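Local coordinates for protein cGAS/DncV-like nucleotidyltransferase in E. coli homolog (Elizabethkingia meningoseptica ATCC 13253 = NBRC 12535, PDB 6E0O) that synthesises cyclic dinucleotide second messengers from nucleoside triphosphates, probably in response to phage infection as part of a CBASS antivirus system, at residues P14-E19 with Q58-D63; F45-Y50 with I167-E172; V62-R67 with I133-I138. One frame throughout, in Å; residues are numbered along the deposited sequence.

Contact 1 (P14-E19 with Q58-D63); sequences PVSTTE and QNSDVD. With MG (magnesium ion), chain D; nucleotides of chain B.
Beside the magnesium site of the nucleotidyltransferase, Ser16 of the loop 14-19 meets Ser60 in the segment that leads into strand 62-68. The backbone N of Ser60 donates to OG of Ser16 over 3.2 Å, and the N-H...O angle of 176° makes this bond almost straight. The hydroxyl gets there because OG stands anti to the carbonyl carbon of Ser16, beside its own N (chi1 -65°). The same OG is hydrogen-bonded to Arg57 O, just before the segment 58-63, so it ties that carbonyl and Ser60 N to the loop; Ser60 OG also bonds to Arg57 O.

Further out, the packing is apolar and open to the surface. Val15 has CG1 anti to its N (chi1 176°), which sets this methyl 3.8 Å from CG of Gln58, the two side chains crossing obliquely.

OD2 of Asp63 binds the magnesium ion at 2.1 Å, while OD1 of Asp63 accepts from a metal-bound water at 2.6 Å. A second metal-bound water donates to Asp61 O over 2.8 Å, so Asp61 takes part through its backbone, its carboxylate lying more than 6 Å from the ion. Three further atoms from elsewhere in the structure complete the magnesium shell. The Asp-X-Asp pattern of Asp61 and Asp63, running into a strand beside the ion, is typical of the nucleotidyltransferase fold shared with cGAS and DncV.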
loop_
_atom_site.group_PDB
_atom_site.type_symbol
_atom_site.label_atom_id
_atom_site.label_comp_id
_atom_site.label_asym_id
_atom_site.label_seq_id
_atom_site.Cartn_x
_atom_site.Cartn_y
_atom_site.Cartn_z
ATOM N N PRO A 14 10.237 10.261 -2.574
ATOM C CA PRO A 14 9.297 10.130 -1.454
ATOM C C PRO A 14 9.041 11.499 -0.849
ATOM O O PRO A 14 9.946 12.329 -0.739
ATOM C CB PRO A 14 10.027 9.224 -0.454
ATOM C CG PRO A 14 11.219 8.715 -1.134
ATOM C CD PRO A 14 11.535 9.624 -2.296
ATOM N N VAL A 15 7.798 11.733 -0.447
ATOM C CA VAL A 15 7.452 13.014 0.163
ATOM C C VAL A 15 7.333 12.902 1.680
ATOM O O VAL A 15 7.988 13.653 2.410
ATOM C CB VAL A 15 6.213 13.625 -0.514
ATOM C CG1 VAL A 15 5.809 14.903 0.176
ATOM C CG2 VAL A 15 6.504 13.891 -1.988
ATOM N N SER A 16 6.507 11.983 2.162
ATOM C CA SER A 16 6.429 11.650 3.581
ATOM C C SER A 16 7.186 10.351 3.820
ATOM O O SER A 16 7.123 9.433 2.999
ATOM C CB SER A 16 4.972 11.425 3.987
ATOM O OG SER A 16 4.190 12.598 3.879
ATOM N N THR A 17 7.883 10.262 4.951
ATOM C CA THR A 17 8.579 9.025 5.285
ATOM C C THR A 17 8.536 8.788 6.792
ATOM O O THR A 17 8.169 9.663 7.581
ATOM C CB THR A 17 10.053 9.030 4.845
ATOM O OG1 THR A 17 10.779 9.955 5.668
ATOM C CG2 THR A 17 10.206 9.394 3.377
ATOM N N THR A 18 8.964 7.593 7.192
ATOM C CA THR A 18 9.003 7.238 8.606
ATOM C C THR A 18 9.998 8.073 9.402
ATOM O O THR A 18 9.940 8.052 10.637
ATOM C CB THR A 18 9.339 5.753 8.737
ATOM O OG1 THR A 18 10.625 5.509 8.157
ATOM C CG2 THR A 18 8.285 4.905 8.026
ATOM N N GLU A 19 10.892 8.807 8.737
ATOM C CA GLU A 19 11.789 9.708 9.452
ATOM C C GLU A 19 11.069 10.955 9.944
ATOM O O GLU A 19 11.601 11.668 10.802
ATOM C CB GLU A 19 12.945 10.143 8.545
ATOM C CG GLU A 19 13.891 9.024 8.171
ATOM C CD GLU A 19 14.407 8.285 9.387
ATOM O OE1 GLU A 19 15.460 8.681 9.930
ATOM O OE2 GLU A 19 13.736 7.317 9.810
ATOM N N GLN A 58 2.380 15.253 1.116
ATOM C CA GLN A 58 2.819 15.753 2.408
ATOM C C GLN A 58 1.854 15.299 3.493
ATOM O O GLN A 58 0.641 15.216 3.277
ATOM C CB GLN A 58 2.870 17.280 2.396
ATOM C CG GLN A 58 3.951 17.872 1.516
ATOM C CD GLN A 58 4.204 19.336 1.831
ATOM O OE1 GLN A 58 3.286 20.076 2.188
ATOM N NE2 GLN A 58 5.458 19.757 1.715
ATOM N N ASN A 59 2.404 14.995 4.665
ATOM C CA ASN A 59 1.595 14.703 5.845
ATOM C C ASN A 59 0.671 13.511 5.617
ATOM O O ASN A 59 -0.472 13.503 6.075
ATOM C CB ASN A 59 0.801 15.940 6.277
ATOM C CG ASN A 59 0.568 15.991 7.766
ATOM O OD1 ASN A 59 1.520 15.991 8.547
ATOM N ND2 ASN A 59 -0.697 16.046 8.172
ATOM N N SER A 60 1.166 12.491 4.918
ATOM C CA SER A 60 0.333 11.351 4.562
ATOM C C SER A 60 -0.059 10.532 5.791
ATOM O O SER A 60 0.695 10.426 6.761
ATOM C CB SER A 60 1.084 10.433 3.592
ATOM O OG SER A 60 1.334 11.044 2.342
ATOM N N ASP A 61 -1.225 9.890 5.710
ATOM C CA ASP A 61 -1.664 8.981 6.761
ATOM C C ASP A 61 -0.803 7.720 6.780
ATOM O O ASP A 61 -0.365 7.223 5.736
ATOM C CB ASP A 61 -3.113 8.541 6.522
ATOM C CG ASP A 61 -4.105 9.696 6.481
ATOM O OD1 ASP A 61 -3.729 10.856 6.747
ATOM O OD2 ASP A 61 -5.286 9.427 6.156
ATOM N N VAL A 62 -0.578 7.187 7.983
ATOM C CA VAL A 62 0.221 5.980 8.182
ATOM C C VAL A 62 -0.683 4.814 8.579
ATOM O O VAL A 62 -1.620 4.979 9.366
ATOM C CB VAL A 62 1.325 6.186 9.238
ATOM C CG1 VAL A 62 0.738 6.567 10.598
ATOM C CG2 VAL A 62 2.193 4.940 9.342
ATOM N N ASP A 63 -0.368 3.626 8.057
ATOM C CA ASP A 63 -1.111 2.399 8.331
ATOM C C ASP A 63 -0.356 1.573 9.365
ATOM O O ASP A 63 0.697 0.997 9.068
ATOM C CB ASP A 63 -1.294 1.633 7.028
ATOM C CG ASP A 63 -1.964 2.477 5.983
ATOM O OD1 ASP A 63 -3.086 2.939 6.266
ATOM O OD2 ASP A 63 -1.352 2.730 4.918
HETATM MG MG MG D . -1.849 3.949 3.262
ATOM P P A B 2 -8.870 1.232 1.697
ATOM O OP1 A B 2 -9.534 -0.098 1.709
ATOM O OP2 A B 2 -9.708 2.463 1.692
ATOM O "O5'" A B 2 -7.914 1.306 2.971
ATOM C "C5'" A B 2 -8.430 1.590 4.269
ATOM C "C4'" A B 2 -7.521 1.070 5.356
ATOM O "O4'" A B 2 -7.573 -0.381 5.349
ATOM C "C3'" A B 2 -6.050 1.449 5.207
ATOM O "O3'" A B 2 -5.459 1.649 6.489
ATOM C "C2'" A B 2 -5.445 0.223 4.536
ATOM O "O2'" A B 2 -4.067 0.031 4.786
ATOM C "C1'" A B 2 -6.283 -0.912 5.120
ATOM N N9 A B 2 -6.422 -2.043 4.202
ATOM C C8 A B 2 -7.205 -2.101 3.072
ATOM N N7 A B 2 -7.130 -3.239 2.432
ATOM C C5 A B 2 -6.226 -3.980 3.182
ATOM C C6 A B 2 -5.705 -5.279 3.029
ATOM N N6 A B 2 -6.025 -6.117 2.041
ATOM N N1 A B 2 -4.840 -5.693 3.967
ATOM C C2 A B 2 -4.496 -4.883 4.966
ATOM N N3 A B 2 -4.915 -3.644 5.219
ATOM C C4 A B 2 -5.786 -3.251 4.278
HETATM O O HOH W 1 -0.234 5.059 4.029
HETATM O O HOH W 2 -3.121 4.913 4.518
#

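Contact 2 (F45-Y50 with I167-E172). With nucleotides of chain B.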
loop_
_atom_site.group_PDB
_atom_site.type_symbol
_atom_site.label_atom_id
_atom_site.label_comp_id
_atom_site.label_asym_id
_atom_site.label_seq_id
_atom_site.Cartn_x
_atom_site.Cartn_y
_atom_site.Cartn_z
ATOM N N PHE A 45 3.254 -3.257 13.661
ATOM C CA PHE A 45 4.159 -3.054 12.538
ATOM C C PHE A 45 3.464 -2.168 11.521
ATOM O O PHE A 45 2.274 -1.884 11.637
ATOM C CB PHE A 45 4.629 -4.381 11.947
ATOM C CG PHE A 45 3.559 -5.183 11.259
ATOM C CD1 PHE A 45 2.785 -6.103 11.958
ATOM C CD2 PHE A 45 3.360 -5.052 9.896
ATOM C CE1 PHE A 45 1.820 -6.870 11.302
ATOM C CE2 PHE A 45 2.406 -5.805 9.234
ATOM C CZ PHE A 45 1.634 -6.715 9.934
ATOM N N LEU A 46 4.221 -1.715 10.527
ATOM C CA LEU A 46 3.668 -0.847 9.505
ATOM C C LEU A 46 3.392 -1.623 8.223
ATOM O O LEU A 46 4.094 -2.575 7.875
ATOM C CB LEU A 46 4.624 0.302 9.177
ATOM C CG LEU A 46 5.031 1.200 10.340
ATOM C CD1 LEU A 46 5.873 2.377 9.814
ATOM C CD2 LEU A 46 3.818 1.688 11.129
ATOM N N GLN A 47 2.386 -1.162 7.492
ATOM C CA GLN A 47 2.214 -1.583 6.111
ATOM C C GLN A 47 1.931 -0.348 5.266
ATOM O O GLN A 47 1.996 0.783 5.758
ATOM C CB GLN A 47 1.092 -2.603 6.004
ATOM C CG GLN A 47 -0.259 -2.016 6.246
ATOM C CD GLN A 47 -1.365 -3.016 6.086
ATOM O OE1 GLN A 47 -1.134 -4.221 6.020
ATOM N NE2 GLN A 47 -2.589 -2.520 6.025
ATOM N N GLY A 48 1.622 -0.552 3.998
ATOM C CA GLY A 48 1.277 0.563 3.161
ATOM C C GLY A 48 2.458 1.466 2.855
ATOM O O GLY A 48 3.627 1.080 2.931
ATOM N N SER A 49 2.118 2.706 2.491
ATOM C CA SER A 49 3.075 3.575 1.818
ATOM C C SER A 49 4.257 3.955 2.699
ATOM O O SER A 49 5.359 4.158 2.181
ATOM C CB SER A 49 2.366 4.836 1.332
ATOM O OG SER A 49 1.854 5.562 2.438
ATOM N N TYR A 50 4.067 4.089 4.011
ATOM C CA TYR A 50 5.217 4.362 4.865
ATOM C C TYR A 50 6.123 3.142 4.961
ATOM O O TYR A 50 7.348 3.281 5.016
ATOM C CB TYR A 50 4.772 4.824 6.247
ATOM C CG TYR A 50 4.392 6.286 6.326
ATOM C CD1 TYR A 50 3.091 6.697 6.094
ATOM C CD2 TYR A 50 5.332 7.249 6.649
ATOM C CE1 TYR A 50 2.732 8.030 6.188
ATOM C CE2 TYR A 50 4.985 8.582 6.754
ATOM C CZ TYR A 50 3.690 8.970 6.511
ATOM O OH TYR A 50 3.360 10.300 6.614
ATOM N N ILE A 167 -10.717 -9.745 4.752
ATOM C CA ILE A 167 -9.611 -9.026 4.140
ATOM C C ILE A 167 -8.325 -9.731 4.544
ATOM O O ILE A 167 -8.084 -9.967 5.731
ATOM C CB ILE A 167 -9.590 -7.557 4.593
ATOM C CG1 ILE A 167 -10.962 -6.894 4.424
ATOM C CG2 ILE A 167 -8.528 -6.783 3.823
ATOM C CD1 ILE A 167 -11.459 -6.833 3.004
ATOM N N ILE A 168 -7.509 -10.082 3.562
ATOM C CA ILE A 168 -6.251 -10.767 3.821
ATOM C C ILE A 168 -5.134 -9.993 3.139
ATOM O O ILE A 168 -5.341 -9.307 2.132
ATOM C CB ILE A 168 -6.261 -12.250 3.381
ATOM C CG1 ILE A 168 -6.372 -12.368 1.868
ATOM C CG2 ILE A 168 -7.402 -13.002 4.072
ATOM C CD1 ILE A 168 -6.208 -13.791 1.367
ATOM N N SER A 169 -3.935 -10.114 3.690
ATOM C CA SER A 169 -2.798 -9.381 3.166
ATOM C C SER A 169 -1.536 -10.139 3.545
ATOM O O SER A 169 -1.505 -10.873 4.532
ATOM C CB SER A 169 -2.771 -7.941 3.718
ATOM O OG SER A 169 -1.849 -7.141 3.011
ATOM N N PHE A 170 -0.485 -9.913 2.762
ATOM C CA PHE A 170 0.843 -10.480 2.992
ATOM C C PHE A 170 1.839 -9.333 2.960
ATOM O O PHE A 170 2.678 -9.238 2.055
ATOM C CB PHE A 170 1.153 -11.584 1.976
ATOM C CG PHE A 170 0.199 -12.733 2.082
ATOM C CD1 PHE A 170 -0.983 -12.724 1.375
ATOM C CD2 PHE A 170 0.445 -13.776 2.950
ATOM C CE1 PHE A 170 -1.892 -13.756 1.500
ATOM C CE2 PHE A 170 -0.461 -14.816 3.087
ATOM C CZ PHE A 170 -1.633 -14.801 2.368
ATOM N N PRO A 171 1.761 -8.429 3.946
ATOM C CA PRO A 171 2.581 -7.209 3.893
ATOM C C PRO A 171 4.066 -7.467 3.946
ATOM O O PRO A 171 4.830 -6.668 3.398
ATOM C CB PRO A 171 2.104 -6.398 5.107
ATOM C CG PRO A 171 1.473 -7.431 6.043
ATOM C CD PRO A 171 0.831 -8.427 5.099
ATOM N N GLU A 172 4.511 -8.524 4.625
ATOM C CA GLU A 172 5.944 -8.771 4.714
ATOM C C GLU A 172 6.504 -9.176 3.357
ATOM O O GLU A 172 7.547 -8.674 2.929
ATOM C CB GLU A 172 6.227 -9.841 5.772
ATOM C CG GLU A 172 5.775 -9.453 7.165
ATOM C CD GLU A 172 6.434 -8.182 7.660
ATOM O OE1 GLU A 172 7.635 -7.999 7.397
ATOM O OE2 GLU A 172 5.761 -7.361 8.318
ATOM P P A B 2 -8.870 1.232 1.697
ATOM O OP1 A B 2 -9.534 -0.098 1.709
ATOM O OP2 A B 2 -9.708 2.463 1.692
ATOM O "O5'" A B 2 -7.914 1.306 2.971
ATOM C "C5'" A B 2 -8.430 1.590 4.269
ATOM C "C4'" A B 2 -7.521 1.070 5.356
ATOM O "O4'" A B 2 -7.573 -0.381 5.349
ATOM C "C3'" A B 2 -6.050 1.449 5.207
ATOM O "O3'" A B 2 -5.459 1.649 6.489
ATOM C "C2'" A B 2 -5.445 0.223 4.536
ATOM O "O2'" A B 2 -4.067 0.031 4.786
ATOM C "C1'" A B 2 -6.283 -0.912 5.120
ATOM N N9 A B 2 -6.422 -2.043 4.202
ATOM C C8 A B 2 -7.205 -2.101 3.072
ATOM N N7 A B 2 -7.130 -3.239 2.432
ATOM C C5 A B 2 -6.226 -3.980 3.182
ATOM C C6 A B 2 -5.705 -5.279 3.029
ATOM N N6 A B 2 -6.025 -6.117 2.041
ATOM N N1 A B 2 -4.840 -5.693 3.967
ATOM C C2 A B 2 -4.496 -4.883 4.966
ATOM N N3 A B 2 -4.915 -3.644 5.219
ATOM C C4 A B 2 -5.786 -3.251 4.278
#
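NE2 of Gln47, on the side chain that packs against Pro171, faces two atoms of nucleotide A2 of chain B: it lies 2.7 Å from N3 of the adenine and makes a weak hydrogen bond to O2' of the ribose, 3.2 Å long and bent to 133° at the hydrogen. The amide reaches the nucleotide on a chain that is extended beyond CG, after a first torsion that puts CG between the backbone N and the carbonyl carbon.

From the opposing segment the adenine is read by backbone: its N6 donates to Ile168 O at 3.3 Å, with a fairly straight angle of 161°. The base is thus contacted at its N3 side by Gln47 and at its amino group by strand 166-169, in agreement with an ATP-binding role for Gln47.

Direct contact between the segments is mostly van der Waals. CB of Pro171 lies 4.0 Å from OE1 of Gln47. Its neighbour CG comes 3.7 Å from CE2 of Phe45, at the edge of the ring and near its plane, the two side chains crossing at about a right angle. Glu172 meets the same ring tip to tip, OE2 being 3.7 Å from Phe45 CD2, with carboxylate and ring planes 69° apart; the charge itself is engaged through OE1 in a salt bridge to Arg51.

Strand 42-47 is paired with strand 62-68, and strand 166-169 with strand 152-160. Phe170 takes the N-cap position between strand 166-169 and helix 171-184, whose first residue is Pro171.

Contact 3 (V62-R67 with I133-I138). With MG (magnesium ion), chain D; nucleotides of chain B.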
loop_
_atom_site.group_PDB
_atom_site.type_symbol
_atom_site.label_atom_id
_atom_site.label_comp_id
_atom_site.label_asym_id
_atom_site.label_seq_id
_atom_site.Cartn_x
_atom_site.Cartn_y
_atom_site.Cartn_z
ATOM N N VAL A 62 -0.578 7.187 7.983
ATOM C CA VAL A 62 0.221 5.980 8.182
ATOM C C VAL A 62 -0.683 4.814 8.579
ATOM O O VAL A 62 -1.620 4.979 9.366
ATOM C CB VAL A 62 1.325 6.186 9.238
ATOM C CG1 VAL A 62 0.738 6.567 10.598
ATOM C CG2 VAL A 62 2.193 4.940 9.342
ATOM N N ASP A 63 -0.368 3.626 8.057
ATOM C CA ASP A 63 -1.111 2.399 8.331
ATOM C C ASP A 63 -0.356 1.573 9.365
ATOM O O ASP A 63 0.697 0.997 9.068
ATOM C CB ASP A 63 -1.294 1.633 7.028
ATOM C CG ASP A 63 -1.964 2.477 5.983
ATOM O OD1 ASP A 63 -3.086 2.939 6.266
ATOM O OD2 ASP A 63 -1.352 2.730 4.918
ATOM N N ILE A 64 -0.902 1.534 10.579
ATOM C CA ILE A 64 -0.307 0.821 11.702
ATOM C C ILE A 64 -1.103 -0.455 11.920
ATOM O O ILE A 64 -2.290 -0.401 12.275
ATOM C CB ILE A 64 -0.312 1.681 12.975
ATOM C CG1 ILE A 64 0.419 3.001 12.734
ATOM C CG2 ILE A 64 0.273 0.916 14.148
ATOM C CD1 ILE A 64 0.325 3.964 13.906
ATOM N N VAL A 65 -0.453 -1.597 11.733
ATOM C CA VAL A 65 -1.098 -2.891 11.899
ATOM C C VAL A 65 -0.922 -3.348 13.341
ATOM O O VAL A 65 0.180 -3.281 13.895
ATOM C CB VAL A 65 -0.511 -3.925 10.926
ATOM C CG1 VAL A 65 -1.249 -5.244 11.086
ATOM C CG2 VAL A 65 -0.574 -3.440 9.487
ATOM N N MET A 66 -2.012 -3.802 13.953
ATOM C CA MET A 66 -1.968 -4.380 15.294
ATOM C C MET A 66 -2.435 -5.824 15.181
ATOM O O MET A 66 -3.638 -6.094 15.136
ATOM C CB MET A 66 -2.822 -3.605 16.283
ATOM C CG MET A 66 -2.598 -4.076 17.710
ATOM S SD MET A 66 -3.866 -3.634 18.892
ATOM C CE MET A 66 -5.107 -4.851 18.489
ATOM N N ARG A 67 -1.484 -6.751 15.139
ATOM C CA ARG A 67 -1.771 -8.165 14.933
ATOM C C ARG A 67 -1.894 -8.848 16.291
ATOM O O ARG A 67 -0.901 -9.014 17.010
ATOM C CB ARG A 67 -0.654 -8.799 14.110
ATOM C CG ARG A 67 -0.910 -10.248 13.719
ATOM C CD ARG A 67 0.288 -10.847 12.994
ATOM N NE ARG A 67 1.456 -10.947 13.866
ATOM C CZ ARG A 67 2.685 -11.174 13.430
ATOM N NH1 ARG A 67 2.903 -11.324 12.131
ATOM N NH2 ARG A 67 3.695 -11.232 14.282
ATOM N N ILE A 133 0.737 12.934 12.422
ATOM C CA ILE A 133 -0.065 12.569 11.268
ATOM C C ILE A 133 -1.262 11.744 11.721
ATOM O O ILE A 133 -1.289 11.173 12.815
ATOM C CB ILE A 133 0.753 11.819 10.202
ATOM C CG1 ILE A 133 1.316 10.525 10.774
ATOM C CG2 ILE A 133 1.854 12.722 9.660
ATOM C CD1 ILE A 133 2.083 9.696 9.746
ATOM N N THR A 134 -2.258 11.662 10.844
ATOM C CA THR A 134 -3.353 10.725 11.010
ATOM C C THR A 134 -2.859 9.303 10.793
ATOM O O THR A 134 -1.982 9.039 9.963
ATOM C CB THR A 134 -4.454 11.070 10.014
ATOM O OG1 THR A 134 -5.003 12.344 10.369
ATOM C CG2 THR A 134 -5.540 10.027 10.002
ATOM N N ALA A 135 -3.443 8.385 11.544
ATOM C CA ALA A 135 -3.085 6.983 11.458
ATOM C C ALA A 135 -4.336 6.143 11.291
ATOM O O ALA A 135 -5.375 6.430 11.894
ATOM C CB ALA A 135 -2.343 6.511 12.714
ATOM N N ASP A 136 -4.218 5.110 10.471
ATOM C CA ASP A 136 -5.206 4.052 10.377
ATOM C C ASP A 136 -4.649 2.871 11.152
ATOM O O ASP A 136 -3.586 2.355 10.806
ATOM C CB ASP A 136 -5.395 3.651 8.918
ATOM C CG ASP A 136 -6.223 4.643 8.142
ATOM O OD1 ASP A 136 -6.760 5.587 8.758
ATOM O OD2 ASP A 136 -6.353 4.459 6.911
ATOM N N VAL A 137 -5.351 2.455 12.202
ATOM C CA VAL A 137 -4.952 1.302 12.997
ATOM C C VAL A 137 -5.749 0.101 12.513
ATOM O O VAL A 137 -6.985 0.134 12.487
ATOM C CB VAL A 137 -5.159 1.561 14.497
ATOM C CG1 VAL A 137 -4.808 0.327 15.298
ATOM C CG2 VAL A 137 -4.343 2.765 14.924
ATOM N N ILE A 138 -5.043 -0.959 12.134
ATOM C CA ILE A 138 -5.651 -2.128 11.506
ATOM C C ILE A 138 -5.522 -3.309 12.460
ATOM O O ILE A 138 -4.508 -4.027 12.420
ATOM C CB ILE A 138 -4.997 -2.429 10.149
ATOM C CG1 ILE A 138 -5.066 -1.188 9.252
ATOM C CG2 ILE A 138 -5.688 -3.599 9.490
ATOM C CD1 ILE A 138 -3.975 -1.111 8.245
HETATM MG MG MG D . -1.849 3.949 3.262
ATOM P P A B 2 -8.870 1.232 1.697
ATOM O OP1 A B 2 -9.534 -0.098 1.709
ATOM O OP2 A B 2 -9.708 2.463 1.692
ATOM O "O5'" A B 2 -7.914 1.306 2.971
ATOM C "C5'" A B 2 -8.430 1.590 4.269
ATOM C "C4'" A B 2 -7.521 1.070 5.356
ATOM O "O4'" A B 2 -7.573 -0.381 5.349
ATOM C "C3'" A B 2 -6.050 1.449 5.207
ATOM O "O3'" A B 2 -5.459 1.649 6.489
ATOM C "C2'" A B 2 -5.445 0.223 4.536
ATOM O "O2'" A B 2 -4.067 0.031 4.786
ATOM C "C1'" A B 2 -6.283 -0.912 5.120
ATOM N N9 A B 2 -6.422 -2.043 4.202
ATOM C C8 A B 2 -7.205 -2.101 3.072
ATOM N N7 A B 2 -7.130 -3.239 2.432
ATOM C C5 A B 2 -6.226 -3.980 3.182
ATOM C C6 A B 2 -5.705 -5.279 3.029
ATOM N N6 A B 2 -6.025 -6.117 2.041
ATOM N N1 A B 2 -4.840 -5.693 3.967
ATOM C C2 A B 2 -4.496 -4.883 4.966
ATOM N N3 A B 2 -4.915 -3.644 5.219
ATOM C C4 A B 2 -5.786 -3.251 4.278
HETATM O O HOH W 2 -3.121 4.913 4.518
HETATM O O HOH W 1 -0.234 5.059 4.029
#
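Val62 and Ile133 form the apolar start of this contact: CG1 of Val62 touches CD1 of Ile133 at 3.5 Å, the two side chains crossing at about a right angle. Val62 CG1 lies between its backbone N and carbonyl carbon (chi1 60°), a position from which it also meets CB of Ala135 at 3.7 Å. That methyl is approached in turn by CD1 of Ile64 at 3.9 Å, so Val62, Ile64 and Ala135 make a continuous hydrophobic patch, with Val137 on the same face of the sheet.

Beneath it the backbones pair in parallel, with the axes of strands 62-67 and 135-138 inclined by 21°. Five hydrogen bonds hold the register, passing from Val62 N to Thr134 O, Asp136 N to Val62 O, Ile64 N to Asp136 O, Ile138 N to Ile64 O and Met66 N to Ile138 O. The last differs in geometry: Met66 N sits above the carbonyl plane of Ile138, 51° out of it.

Through the sheet, the other face carries Asp63, Asp136, Val65 and Ile138. Pairing of Asp63 with Asp136 in the sheet brings two like charges together, OD1 of Asp63 lying 3.7 Å from OD2 of Asp136. O3' of nucleotide A2 of chain B lies near both, 2.7 Å from Asp63 OD1 and 3.0 Å from Asp136 OD2, and either could accept its proton.

Strand 62-68 runs between strands 42-47 and 135-147. The face with Ala135 and Val137 is covered by Ile30 of helix 21-38, and Leu109 of helix 98-113 also packs on Val137; the aspartates lie on the reverse, toward the nucleotide.

In the fold
Contacts 1 and 3 share Val62 and Asp63, and their centres lie about 12 Å apart; contact 1 involves the segment leading into strand 62-68, and contact 3 that strand's pairing with 135-147. Contact 2, its centre about 10 Å from that of contact 3, is joined to it through the neighbouring strand: Phe45 O lies 2.7 Å from Val65 N and Gln47 N 3.2 Å from Asp63 O, both probable hydrogen bonds. Tyr50 ties contact 2 to contact 1, its OH 2.7 Å from Ser60 O. Around one nucleotide, contact 2 borders the adenine and O2', while the aspartates of contact 3 lie by O3', and contacts 1 and 3 both reach the magnesium ion through Asp63.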